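Local coordinates for protein glycosyl hydrolase family 88 (Pedobacter heparinus, PDB 3WIW) that probably releases unsaturated glucuronyl residues from heparin-derived oligosaccharides as a family 88 glycoside hydrolase built on an alpha6/alpha6-barrel, at residues I312-L317 with Y381-K386; D287-W292 with S307-I312; Y110-H115 with A145-A150. All blocks are in the same frame, centred on the assembly; numbering follows the deposited sequence.

Interaction 1: I312-L317 with Y381-K386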
ATOM      1  N   ILE A 312       4.014   6.870   1.500  1.00  7.85           N
ATOM      2  CA  ILE A 312       4.580   8.075   0.913  1.00  8.03           C
ATOM      3  C   ILE A 312       6.076   7.922   0.657  1.00  9.10           C
ATOM      4  O   ILE A 312       6.551   8.294  -0.421  1.00  9.48           O
ATOM      5  CB  ILE A 312       4.292   9.322   1.791  1.00  9.20           C
ATOM      6  CG1 ILE A 312       2.805   9.672   1.695  1.00  9.68           C
ATOM      7  CG2 ILE A 312       5.151  10.498   1.359  1.00 10.64           C
ATOM      8  CD1 ILE A 312       2.317  10.564   2.839  1.00 10.89           C
ATOM      9  N   ALA A 313       6.825   7.394   1.635  1.00  9.09           N
ATOM     10  CA  ALA A 313       8.257   7.211   1.451  1.00  8.98           C
ATOM     11  C   ALA A 313       8.541   6.287   0.255  1.00  9.12           C
ATOM     12  O   ALA A 313       9.384   6.612  -0.598  1.00  9.82           O
ATOM     13  CB  ALA A 313       8.899   6.675   2.717  1.00 10.43           C
ATOM     14  N   SER A 314       7.847   5.147   0.176  1.00  9.41           N
ATOM     15  CA  SER A 314       8.084   4.225  -0.925  1.00  9.00           C
ATOM     16  C   SER A 314       7.796   4.904  -2.262  1.00  9.38           C
ATOM     17  O   SER A 314       8.610   4.836  -3.187  1.00  9.83           O
ATOM     18  CB  SER A 314       7.254   2.967  -0.768  1.00 10.46           C
ATOM     19  OG  SER A 314       7.727   2.050  -1.728  1.00 10.93           O
ATOM     20  N   ALA A 315       6.674   5.614  -2.345  1.00  9.14           N
ATOM     21  CA  ALA A 315       6.308   6.287  -3.586  1.00  9.88           C
ATOM     22  C   ALA A 315       7.324   7.368  -3.962  1.00  9.51           C
ATOM     23  O   ALA A 315       7.712   7.465  -5.131  1.00 10.48           O
ATOM     24  CB  ALA A 315       4.913   6.884  -3.484  1.00  9.89           C
ATOM     25  N   LEU A 316       7.722   8.189  -2.991  1.00  9.77           N
ATOM     26  CA  LEU A 316       8.663   9.272  -3.278  1.00  9.15           C
ATOM     27  C   LEU A 316      10.013   8.758  -3.753  1.00  9.92           C
ATOM     28  O   LEU A 316      10.668   9.390  -4.590  1.00 11.41           O
ATOM     29  CB  LEU A 316       8.823  10.210  -2.078  1.00 10.15           C
ATOM     30  CG  LEU A 316       7.618  11.090  -1.744  1.00 10.15           C
ATOM     31  CD1 LEU A 316       7.972  11.926  -0.533  1.00 12.61           C
ATOM     32  CD2 LEU A 316       7.240  11.986  -2.919  1.00 12.58           C
ATOM     33  N   LEU A 317      10.426   7.596  -3.250  1.00 11.07           N
ATOM     34  CA  LEU A 317      11.676   7.001  -3.728  1.00 11.00           C
ATOM     35  C   LEU A 317      11.568   6.605  -5.207  1.00 11.36           C
ATOM     36  O   LEU A 317      12.466   6.910  -5.987  1.00 12.89           O
ATOM     37  CB  LEU A 317      12.062   5.802  -2.868  1.00 11.66           C
ATOM     38  CG  LEU A 317      12.536   6.193  -1.464  1.00 11.72           C
ATOM     39  CD1 LEU A 317      12.529   4.975  -0.532  1.00 13.77           C
ATOM     40  CD2 LEU A 317      13.920   6.860  -1.518  1.00 11.84           C
ATOM     41  N   TYR A 381       6.924  -0.167   4.447  1.00  9.02           N
ATOM     42  CA  TYR A 381       8.189   0.230   5.033  1.00 10.00           C
ATOM     43  C   TYR A 381       9.355  -0.592   4.492  1.00  8.98           C
ATOM     44  O   TYR A 381      10.368  -0.034   4.062  1.00  9.69           O
ATOM     45  CB  TYR A 381       8.105   0.107   6.552  1.00  9.76           C
ATOM     46  CG  TYR A 381       9.401   0.332   7.287  1.00 10.53           C
ATOM     47  CD1 TYR A 381      10.008   1.588   7.310  1.00 10.81           C
ATOM     48  CD2 TYR A 381      10.001  -0.701   7.983  1.00 10.16           C
ATOM     49  CE1 TYR A 381      11.205   1.811   8.034  1.00 10.90           C
ATOM     50  CE2 TYR A 381      11.181  -0.504   8.705  1.00 11.04           C
ATOM     51  CZ  TYR A 381      11.776   0.753   8.721  1.00 11.76           C
ATOM     52  OH  TYR A 381      12.942   0.934   9.431  1.00 12.91           O
ATOM     53  N   LEU A 382       9.218  -1.920   4.457  1.00  9.08           N
ATOM     54  CA  LEU A 382      10.308  -2.711   3.886  1.00  9.34           C
ATOM     55  C   LEU A 382      10.455  -2.444   2.385  1.00  8.87           C
ATOM     56  O   LEU A 382      11.584  -2.439   1.864  1.00 10.38           O
ATOM     57  CB  LEU A 382      10.169  -4.211   4.172  1.00  9.80           C
ATOM     58  CG  LEU A 382      10.275  -4.607   5.648  1.00 10.85           C
ATOM     59  CD1 LEU A 382      10.494  -6.100   5.738  1.00 12.05           C
ATOM     60  CD2 LEU A 382      11.403  -3.861   6.373  1.00 12.95           C
ATOM     61  N   GLU A 383       9.356  -2.195   1.679  1.00 10.07           N
ATOM     62  CA  GLU A 383       9.460  -1.852   0.259  1.00 10.73           C
ATOM     63  C   GLU A 383      10.293  -0.586   0.099  1.00 10.21           C
ATOM     64  O   GLU A 383      11.189  -0.512  -0.754  1.00 10.76           O
ATOM     65  CB  GLU A 383       8.079  -1.650  -0.322  1.00 10.19           C
ATOM     66  CG  GLU A 383       8.091  -1.504  -1.830  1.00 10.55           C
ATOM     67  CD  GLU A 383       6.696  -1.289  -2.324  1.00 10.76           C
ATOM     68  OE1 GLU A 383       6.048  -2.285  -2.686  1.00 11.99           O
ATOM     69  OE2 GLU A 383       6.212  -0.132  -2.314  1.00 10.59           O
ATOM     70  N   ALA A 384      10.038   0.400   0.964  1.00  9.94           N
ATOM     71  CA  ALA A 384      10.796   1.646   0.927  1.00 10.46           C
ATOM     72  C   ALA A 384      12.286   1.432   1.253  1.00  9.90           C
ATOM     73  O   ALA A 384      13.169   2.006   0.597  1.00 10.82           O
ATOM     74  CB  ALA A 384      10.160   2.676   1.874  1.00 10.51           C
ATOM     75  N   LEU A 385      12.574   0.594   2.250  1.00 10.35           N
ATOM     76  CA  LEU A 385      13.963   0.272   2.566  1.00 11.35           C
ATOM     77  C   LEU A 385      14.664  -0.375   1.366  1.00 12.01           C
ATOM     78  O   LEU A 385      15.812  -0.058   1.065  1.00 12.25           O
ATOM     79  CB  LEU A 385      14.076  -0.671   3.763  1.00 12.28           C
ATOM     80  CG  LEU A 385      13.591  -0.152   5.116  1.00 12.29           C
ATOM     81  CD1 LEU A 385      14.060  -1.058   6.233  1.00 12.86           C
ATOM     82  CD2 LEU A 385      14.061   1.265   5.390  1.00 13.52           C
ATOM     83  N   LYS A 386      13.988  -1.287   0.684  0.73 12.31           N
ATOM     84  CA  LYS A 386      14.571  -1.929  -0.485  0.73 13.04           C
ATOM     85  C   LYS A 386      14.823  -0.893  -1.599  0.73 12.06           C
ATOM     86  O   LYS A 386      15.890  -0.890  -2.210  0.73 12.16           O
ATOM     87  CB  LYS A 386      13.656  -3.052  -0.975  0.73 14.56           C
ATOM     88  CG  LYS A 386      14.289  -3.931  -2.025  0.73 16.26           C
ATOM     89  CD  LYS A 386      13.403  -5.122  -2.416  0.73 17.34           C
ATOM     90  CE  LYS A 386      12.089  -4.660  -3.030  0.73 18.54           C
ATOM     91  NZ  LYS A 386      11.567  -5.673  -4.007  0.73 18.38           N
TER
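Helices 306-322 and 375-392 run side by side here, their axes 8.2 Å apart at closest approach and inclined by 28°, with N-to-C directions nearly parallel. Small residues permit this spacing: the CA atoms of Ser314 and Ala384 lie only 4.2 Å apart.

Glu383 is the side chain to follow. Its CB leaves the helix across the line to the other helix rather than straight at it. CG stands anti to the backbone N (chi1 -171°), and the chain stays extended to CD, which carries the carboxylate over to Ser314. On the way CG passes 3.6 Å from Ser314 OG. At the tip, OE2 accepts a 2.7 Å hydrogen bond from Ser314 OG on its anti lone pair, the one facing away from OE1. The serine meets it with OG likewise anti to its own backbone N (chi1 -169°). OE2 also bonds Tyr253 OH, on helix 245-262, and OE1 bonds Tyr84 OH, on helix 77-89, so both carboxylate oxygens are gripped.

Beside this polar pair, Ala384 CB sits over the backbone of Ser314, 3.8 Å from its N. Its apolar neighbours are Ala313 CB at 4.3 Å and, toward the C-terminal end of 312-317, Leu317 CD1 at 4.1 Å. The same CD1 makes a close methyl-to-carbonyl contact, 3.2 Å from Ala384 O.

A buried carboxylate ringed by hydroxyls links four helices of the alpha6/alpha6-barrel; these hydroxyl partners would probably help stabilise a charged carboxylate, and Arg387, a long and weak ion-pair partner, may add to this.

Interaction 2: D287-W292 with S307-I312; sequences DKIPLW and SAAAVI
Apolar packing carries the contact between the loop 287-292 and helix 306-322. Ala309 is at its middle: its CB points at the loop and is touched from two sides, by Ile289 CD1 at 3.7 Å and by Pro290 CD at the same 3.7 Å. Ile289 gets there by a folded side chain. CG1 lies beside the backbone N, anti to the carbonyl carbon, and a second turn at chi2 (-55°) swings CD1 down onto the alanine, while the CG2 branch also comes within 4.0 Å of that methyl. Pro290 has its CB directed toward the helix, and its ring atoms CG and CD rest on about one turn of it. CG reaches Ile312 CD1 tip to tip at 3.9 Å, and the same CG also lies near Ala308 CB, at a looser 4.4 Å.

In the barrel, this loop joins helix 265-279 to helix 306-322 and folds back on the N-terminal part of the latter. The Ala308 side chain is about 4 Å from that of Arg246, a predicted substrate-binding residue, and Ser307 OG bonds Arg246 NH1, so the packed turn borders the probable active site.

The polar bonds lie beside the packing rather than across it. Asp287 OD1 accepts from Ile289 N at 3.1 Å, nearly straight at 168°, to form an Asx turn; the N-H arrives from above the carboxylate plane, 38° out of it. The same oxygen takes a salt bridge from Arg304. Farther along, Pro290 makes a backbone hydrogen bond with Asp305, just before the helix begins.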
ATOM      1  N   ASP A 287       8.489  15.967  11.761  1.00 12.62           N
ATOM      2  CA  ASP A 287       9.162  14.675  11.599  1.00 12.32           C
ATOM      3  C   ASP A 287       8.637  13.890  10.391  1.00 12.06           C
ATOM      4  O   ASP A 287       9.065  12.766  10.166  1.00 12.62           O
ATOM      5  CB  ASP A 287       9.076  13.822  12.872  1.00 13.61           C
ATOM      6  CG  ASP A 287       7.663  13.409  13.235  1.00 13.78           C
ATOM      7  OD1 ASP A 287       6.739  13.543  12.410  1.00 13.70           O
ATOM      8  OD2 ASP A 287       7.493  12.906  14.361  1.00 15.12           O
ATOM      9  N   LYS A 288       7.700  14.476   9.643  1.00 10.95           N
ATOM     10  CA  LYS A 288       7.205  13.947   8.366  1.00 11.57           C
ATOM     11  C   LYS A 288       6.357  12.683   8.467  1.00 10.94           C
ATOM     12  O   LYS A 288       6.121  12.033   7.456  1.00 11.27           O
ATOM     13  CB  LYS A 288       8.351  13.790   7.355  1.00 13.15           C
ATOM     14  CG  LYS A 288       9.009  15.135   7.071  1.00 15.83           C
ATOM     15  CD  LYS A 288      10.183  15.038   6.132  1.00 18.33           C
ATOM     16  CE  LYS A 288      10.688  16.414   5.797  1.00 20.96           C
ATOM     17  NZ  LYS A 288      11.197  17.058   7.040  1.00 24.42           N
ATOM     18  N   ILE A 289       5.848  12.366   9.660  1.00  9.99           N
ATOM     19  CA  ILE A 289       4.868  11.299   9.787  1.00 10.45           C
ATOM     20  C   ILE A 289       3.486  11.950   9.837  1.00 10.14           C
ATOM     21  O   ILE A 289       3.191  12.683  10.779  1.00 10.14           O
ATOM     22  CB  ILE A 289       5.089  10.441  11.036  1.00 10.06           C
ATOM     23  CG1 ILE A 289       6.556  10.037  11.178  1.00 11.30           C
ATOM     24  CG2 ILE A 289       4.133   9.235  10.997  1.00 10.26           C
ATOM     25  CD1 ILE A 289       7.136   9.329   9.934  1.00 11.99           C
ATOM     26  N   PRO A 290       2.676  11.764   8.793  1.00  9.28           N
ATOM     27  CA  PRO A 290       1.441  12.569   8.744  1.00  9.71           C
ATOM     28  C   PRO A 290       0.480  12.359   9.908  1.00  9.52           C
ATOM     29  O   PRO A 290       0.417  11.281  10.499  1.00  9.86           O
ATOM     30  CB  PRO A 290       0.758  12.096   7.442  1.00 10.54           C
ATOM     31  CG  PRO A 290       1.901  11.590   6.595  1.00 11.38           C
ATOM     32  CD  PRO A 290       2.848  10.942   7.577  1.00 10.23           C
ATOM     33  N   LEU A 291      -0.268  13.408  10.242  1.00  8.62           N
ATOM     34  CA  LEU A 291      -1.485  13.229  11.031  1.00  8.45           C
ATOM     35  C   LEU A 291      -2.416  12.271  10.295  1.00  8.26           C
ATOM     36  O   LEU A 291      -2.372  12.164   9.076  1.00  9.47           O
ATOM     37  CB  LEU A 291      -2.170  14.573  11.179  1.00 10.13           C
ATOM     38  CG  LEU A 291      -1.278  15.736  11.636  1.00 11.12           C
ATOM     39  CD1 LEU A 291      -2.125  17.030  11.723  1.00 12.49           C
ATOM     40  CD2 LEU A 291      -0.541  15.403  12.939  1.00 11.94           C
ATOM     41  N   TRP A 292      -3.307  11.600  11.013  1.00  9.00           N
ATOM     42  CA  TRP A 292      -4.127  10.602  10.339  1.00  8.46           C
ATOM     43  C   TRP A 292      -5.021  11.230   9.252  1.00  8.34           C
ATOM     44  O   TRP A 292      -5.370  10.580   8.262  1.00  8.37           O
ATOM     45  CB  TRP A 292      -4.951   9.815  11.367  1.00  8.93           C
ATOM     46  CG  TRP A 292      -6.032  10.645  11.971  1.00  7.87           C
ATOM     47  CD1 TRP A 292      -5.905  11.532  13.019  1.00  8.26           C
ATOM     48  CD2 TRP A 292      -7.395  10.717  11.553  1.00  8.52           C
ATOM     49  NE1 TRP A 292      -7.120  12.164  13.246  1.00 10.28           N
ATOM     50  CE2 TRP A 292      -8.049  11.671  12.359  1.00  9.53           C
ATOM     51  CE3 TRP A 292      -8.127  10.067  10.549  1.00  8.34           C
ATOM     52  CZ2 TRP A 292      -9.419  11.965  12.209  1.00  9.94           C
ATOM     53  CZ3 TRP A 292      -9.488  10.361  10.399  1.00  9.32           C
ATOM     54  CH2 TRP A 292     -10.108  11.310  11.219  1.00 10.34           C
ATOM     55  N   SER A 307       1.519   4.188   8.635  1.00  8.33           N
ATOM     56  CA  SER A 307       1.280   3.489   7.371  1.00  7.84           C
ATOM     57  C   SER A 307       1.273   4.488   6.216  1.00  8.31           C
ATOM     58  O   SER A 307       1.859   4.230   5.159  1.00  8.59           O
ATOM     59  CB  SER A 307      -0.017   2.676   7.433  1.00  8.01           C
ATOM     60  OG  SER A 307      -1.175   3.489   7.435  1.00  9.03           O
ATOM     61  N   ALA A 308       0.638   5.645   6.411  1.00  8.18           N
ATOM     62  CA  ALA A 308       0.646   6.688   5.384  1.00  8.49           C
ATOM     63  C   ALA A 308       2.079   7.143   5.099  1.00  8.25           C
ATOM     64  O   ALA A 308       2.446   7.365   3.934  1.00  8.78           O
ATOM     65  CB  ALA A 308      -0.231   7.867   5.794  1.00  8.87           C
ATOM     66  N   ALA A 309       2.873   7.359   6.159  1.00  7.74           N
ATOM     67  CA  ALA A 309       4.277   7.761   5.989  1.00  8.20           C
ATOM     68  C   ALA A 309       5.033   6.729   5.162  1.00  8.04           C
ATOM     69  O   ALA A 309       5.814   7.109   4.290  1.00  8.95           O
ATOM     70  CB  ALA A 309       4.960   7.939   7.319  1.00  9.23           C
ATOM     71  N   ALA A 310       4.841   5.436   5.446  1.00  8.33           N
ATOM     72  CA  ALA A 310       5.597   4.398   4.747  1.00  8.95           C
ATOM     73  C   ALA A 310       5.229   4.365   3.257  1.00  8.76           C
ATOM     74  O   ALA A 310       6.117   4.220   2.398  1.00  9.54           O
ATOM     75  CB  ALA A 310       5.358   3.052   5.396  1.00  9.60           C
ATOM     76  N   VAL A 311       3.938   4.479   2.942  1.00  7.27           N
ATOM     77  CA  VAL A 311       3.466   4.498   1.560  1.00  7.88           C
ATOM     78  C   VAL A 311       4.042   5.711   0.839  1.00  8.38           C
ATOM     79  O   VAL A 311       4.531   5.596  -0.288  1.00  9.63           O
ATOM     80  CB  VAL A 311       1.928   4.448   1.506  1.00  8.61           C
ATOM     81  CG1 VAL A 311       1.415   4.649   0.070  1.00  8.74           C
ATOM     82  CG2 VAL A 311       1.402   3.127   2.088  1.00  8.82           C
ATOM     83  N   ILE A 312       4.014   6.870   1.500  1.00  7.85           N
ATOM     84  CA  ILE A 312       4.580   8.075   0.913  1.00  8.03           C
ATOM     85  C   ILE A 312       6.076   7.922   0.657  1.00  9.10           C
ATOM     86  O   ILE A 312       6.551   8.294  -0.421  1.00  9.48           O
ATOM     87  CB  ILE A 312       4.292   9.322   1.791  1.00  9.20           C
ATOM     88  CG1 ILE A 312       2.805   9.672   1.695  1.00  9.68           C
ATOM     89  CG2 ILE A 312       5.151  10.498   1.359  1.00 10.64           C
ATOM     90  CD1 ILE A 312       2.317  10.564   2.839  1.00 10.89           C
TER

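Interaction 3: Y110-H115 with A145-A150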
ATOM      1  N   TYR A 110     -10.366 -17.294  -6.199  1.00 13.00           N
ATOM      2  CA  TYR A 110     -11.774 -17.511  -6.554  1.00 14.80           C
ATOM      3  C   TYR A 110     -12.667 -16.363  -6.069  1.00 14.96           C
ATOM      4  O   TYR A 110     -13.875 -16.389  -6.266  1.00 17.57           O
ATOM      5  CB  TYR A 110     -12.269 -18.852  -6.000  1.00 14.78           C
ATOM      6  CG  TYR A 110     -11.411 -20.006  -6.395  1.00 15.96           C
ATOM      7  CD1 TYR A 110     -11.334 -20.418  -7.722  1.00 16.65           C
ATOM      8  CD2 TYR A 110     -10.689 -20.711  -5.438  1.00 16.12           C
ATOM      9  CE1 TYR A 110     -10.544 -21.504  -8.083  1.00 16.78           C
ATOM     10  CE2 TYR A 110      -9.901 -21.790  -5.787  1.00 16.33           C
ATOM     11  CZ  TYR A 110      -9.828 -22.171  -7.110  1.00 17.36           C
ATOM     12  OH  TYR A 110      -9.054 -23.231  -7.473  1.00 18.89           O
ATOM     13  N   VAL A 111     -12.074 -15.358  -5.429  1.00 13.74           N
ATOM     14  CA  VAL A 111     -12.843 -14.259  -4.850  1.00 12.89           C
ATOM     15  C   VAL A 111     -13.220 -13.212  -5.905  1.00 12.79           C
ATOM     16  O   VAL A 111     -12.358 -12.719  -6.646  1.00 12.43           O
ATOM     17  CB  VAL A 111     -12.050 -13.611  -3.703  1.00 14.79           C
ATOM     18  CG1 VAL A 111     -12.741 -12.331  -3.225  1.00 15.41           C
ATOM     19  CG2 VAL A 111     -11.892 -14.613  -2.552  1.00 15.00           C
ATOM     20  N   LYS A 112     -14.504 -12.850  -5.932  1.00 13.96           N
ATOM     21  CA  LYS A 112     -15.073 -12.009  -6.987  1.00 13.72           C
ATOM     22  C   LYS A 112     -15.637 -10.678  -6.509  1.00 13.63           C
ATOM     23  O   LYS A 112     -15.959  -9.813  -7.331  1.00 13.29           O
ATOM     24  CB  LYS A 112     -16.167 -12.771  -7.727  1.00 15.86           C
ATOM     25  CG  LYS A 112     -15.648 -13.998  -8.430  1.00 19.14           C
ATOM     26  CD  LYS A 112     -16.796 -14.748  -9.077  1.00 23.59           C
ATOM     27  CE  LYS A 112     -16.314 -16.000  -9.777  1.00 26.08           C
ATOM     28  NZ  LYS A 112     -15.471 -15.680 -10.965  1.00 28.05           N
ATOM     29  N   ASP A 113     -15.745 -10.503  -5.191  1.00 13.09           N
ATOM     30  CA  ASP A 113     -16.532  -9.386  -4.643  1.00 13.88           C
ATOM     31  C   ASP A 113     -15.756  -8.133  -4.249  1.00 12.69           C
ATOM     32  O   ASP A 113     -16.316  -7.231  -3.616  1.00 15.16           O
ATOM     33  CB  ASP A 113     -17.392  -9.854  -3.469  1.00 16.37           C
ATOM     34  CG  ASP A 113     -16.572 -10.279  -2.244  1.00 19.50           C
ATOM     35  OD1 ASP A 113     -15.318 -10.308  -2.292  1.00 19.25           O
ATOM     36  OD2 ASP A 113     -17.208 -10.595  -1.207  1.00 23.96           O
ATOM     37  N   THR A 114     -14.487  -8.046  -4.636  1.00 11.10           N
ATOM     38  CA  THR A 114     -13.672  -6.924  -4.172  1.00 11.32           C
ATOM     39  C   THR A 114     -12.522  -6.508  -5.097  1.00 10.34           C
ATOM     40  O   THR A 114     -11.883  -7.347  -5.760  1.00 10.57           O
ATOM     41  CB  THR A 114     -13.083  -7.221  -2.773  1.00 11.70           C
ATOM     42  OG1 THR A 114     -12.353  -6.074  -2.300  1.00 11.50           O
ATOM     43  CG2 THR A 114     -12.157  -8.453  -2.785  1.00 13.19           C
ATOM     44  N   HIS A 115     -12.242  -5.211  -5.122  1.00  8.82           N
ATOM     45  CA  HIS A 115     -11.063  -4.723  -5.832  1.00  9.36           C
ATOM     46  C   HIS A 115      -9.752  -5.104  -5.159  1.00  8.61           C
ATOM     47  O   HIS A 115      -8.698  -4.996  -5.790  1.00  9.92           O
ATOM     48  CB  HIS A 115     -11.101  -3.198  -5.960  1.00  9.61           C
ATOM     49  CG  HIS A 115     -10.910  -2.465  -4.668  1.00  9.61           C
ATOM     50  ND1 HIS A 115     -10.007  -1.436  -4.538  1.00  9.98           N
ATOM     51  CD2 HIS A 115     -11.525  -2.591  -3.466  1.00  9.83           C
ATOM     52  CE1 HIS A 115     -10.056  -0.967  -3.300  1.00  9.99           C
ATOM     53  NE2 HIS A 115     -10.986  -1.634  -2.633  1.00 10.55           N
ATOM     54  N   ALA A 145      -6.478 -12.220 -11.577  1.00 11.10           N
ATOM     55  CA  ALA A 145      -6.521 -11.070 -12.459  1.00 10.99           C
ATOM     56  C   ALA A 145      -7.808 -11.018 -13.275  1.00 12.19           C
ATOM     57  O   ALA A 145      -8.366  -9.943 -13.486  1.00 10.98           O
ATOM     58  CB  ALA A 145      -5.300 -11.025 -13.361  1.00 12.83           C
ATOM     59  N   ALA A 146      -8.287 -12.170 -13.724  1.00 12.64           N
ATOM     60  CA  ALA A 146      -9.539 -12.196 -14.469  1.00 12.29           C
ATOM     61  C   ALA A 146     -10.677 -11.716 -13.580  1.00 12.46           C
ATOM     62  O   ALA A 146     -11.552 -10.972 -14.027  1.00 13.63           O
ATOM     63  CB  ALA A 146      -9.825 -13.600 -14.997  1.00 13.35           C
ATOM     64  N   ASN A 147     -10.659 -12.111 -12.308  1.00 12.32           N
ATOM     65  CA  ASN A 147     -11.708 -11.678 -11.377  1.00 12.33           C
ATOM     66  C   ASN A 147     -11.653 -10.187 -11.064  1.00 11.44           C
ATOM     67  O   ASN A 147     -12.688  -9.538 -10.890  1.00 12.33           O
ATOM     68  CB  ASN A 147     -11.656 -12.501 -10.089  1.00 12.88           C
ATOM     69  CG  ASN A 147     -12.211 -13.906 -10.288  1.00 13.66           C
ATOM     70  OD1 ASN A 147     -13.120 -14.117 -11.108  1.00 16.87           O
ATOM     71  ND2 ASN A 147     -11.659 -14.874  -9.563  1.00 14.48           N
ATOM     72  N   LEU A 148     -10.444  -9.640 -11.017  1.00 10.72           N
ATOM     73  CA  LEU A 148     -10.296  -8.215 -10.792  1.00 10.94           C
ATOM     74  C   LEU A 148     -10.798  -7.436 -12.012  1.00 11.21           C
ATOM     75  O   LEU A 148     -11.570  -6.468 -11.888  1.00 11.37           O
ATOM     76  CB  LEU A 148      -8.847  -7.875 -10.478  1.00 11.19           C
ATOM     77  CG  LEU A 148      -8.586  -6.394 -10.179  1.00 11.88           C
ATOM     78  CD1 LEU A 148      -9.494  -5.874  -9.060  1.00 12.78           C
ATOM     79  CD2 LEU A 148      -7.118  -6.207  -9.796  1.00 12.79           C
ATOM     80  N   TYR A 149     -10.395  -7.875 -13.201  1.00 10.57           N
ATOM     81  CA  TYR A 149     -10.822  -7.219 -14.416  1.00 11.12           C
ATOM     82  C   TYR A 149     -12.341  -7.271 -14.575  1.00 11.34           C
ATOM     83  O   TYR A 149     -12.942  -6.325 -15.075  1.00 11.96           O
ATOM     84  CB  TYR A 149     -10.171  -7.882 -15.622  1.00 12.81           C
ATOM     85  CG  TYR A 149     -10.763  -7.464 -16.941  1.00 12.68           C
ATOM     86  CD1 TYR A 149     -10.520  -6.193 -17.473  1.00 12.57           C
ATOM     87  CD2 TYR A 149     -11.568  -8.337 -17.660  1.00 13.82           C
ATOM     88  CE1 TYR A 149     -11.050  -5.806 -18.687  1.00 13.93           C
ATOM     89  CE2 TYR A 149     -12.103  -7.973 -18.865  1.00 15.00           C
ATOM     90  CZ  TYR A 149     -11.839  -6.711 -19.384  1.00 14.73           C
ATOM     91  OH  TYR A 149     -12.388  -6.395 -20.616  1.00 16.15           O
ATOM     92  N   ALA A 150     -12.962  -8.368 -14.145  1.00 11.31           N
ATOM     93  CA  ALA A 150     -14.428  -8.508 -14.238  1.00 12.70           C
ATOM     94  C   ALA A 150     -15.160  -7.370 -13.523  1.00 12.53           C
ATOM     95  O   ALA A 150     -16.301  -7.055 -13.857  1.00 14.58           O
ATOM     96  CB  ALA A 150     -14.893  -9.862 -13.711  1.00 12.24           C
TER
HETATM   97  O   HOH W   1      -9.919 -13.790  -7.414  1.00 14.63           O
HETATM   98  O   HOH W   2     -15.179 -10.352  -9.996  1.00 17.32           O
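Lys112 and Asn147 cross obliquely, and that crossing sets the contact. The lysine runs extended from CG, which lies beside its backbone N, then bends at chi4 (-68°) to bring NZ onto Asn147 OD1 at 2.8 Å. The ammonium approaches from above the amide plane, 31° out of it, with a C=O...N angle of 132°, while Lys112 CG passes the same oxygen at 3.7 Å. The CB bond of Asn147 heads toward the loop, and CB lies 3.5 Å from Val111 O. Its amide is used at both ends: ND2 donates to a water that in turn donates to Val111 O. A second water donates to both Lys112 O and Asn147 O, joining the two backbones. Leu148 is turned differently: CG is anti to its backbone N, and CD1 comes to 3.5 Å from His115 O.

The loop follows helix 92-103 and leads into helix 117-132, whose Leu117 touches Val111, Asn147 and Leu148. His115 lies next to Asp116, the predicted nucleophile, and packs on helix 175-188; Leu148 reaches Leu182 of that helix, while helix 192-208 flanks Ala145, Ala146 and Tyr149.

In the fold
Interactions 1 and 2 are buried and share helix 306-322: one joins it to helix 375-392, the other to the loop that precedes it. They have Ile312 in common, their centres are about 11 Å apart, and Tyr381 N packs against Ala310 CB. Interaction 3 lies across the chain's centre, about 27 and 30 Å from the centres of these two, and is partly open to solvent. Chemistry follows place: a buried acid held by hydroxyls between helices in interaction 1, methyl and ring packing in interaction 2, and a lysine with bridging waters in interaction 3. Interactions 2 and 3 approach different predicted active-site residues.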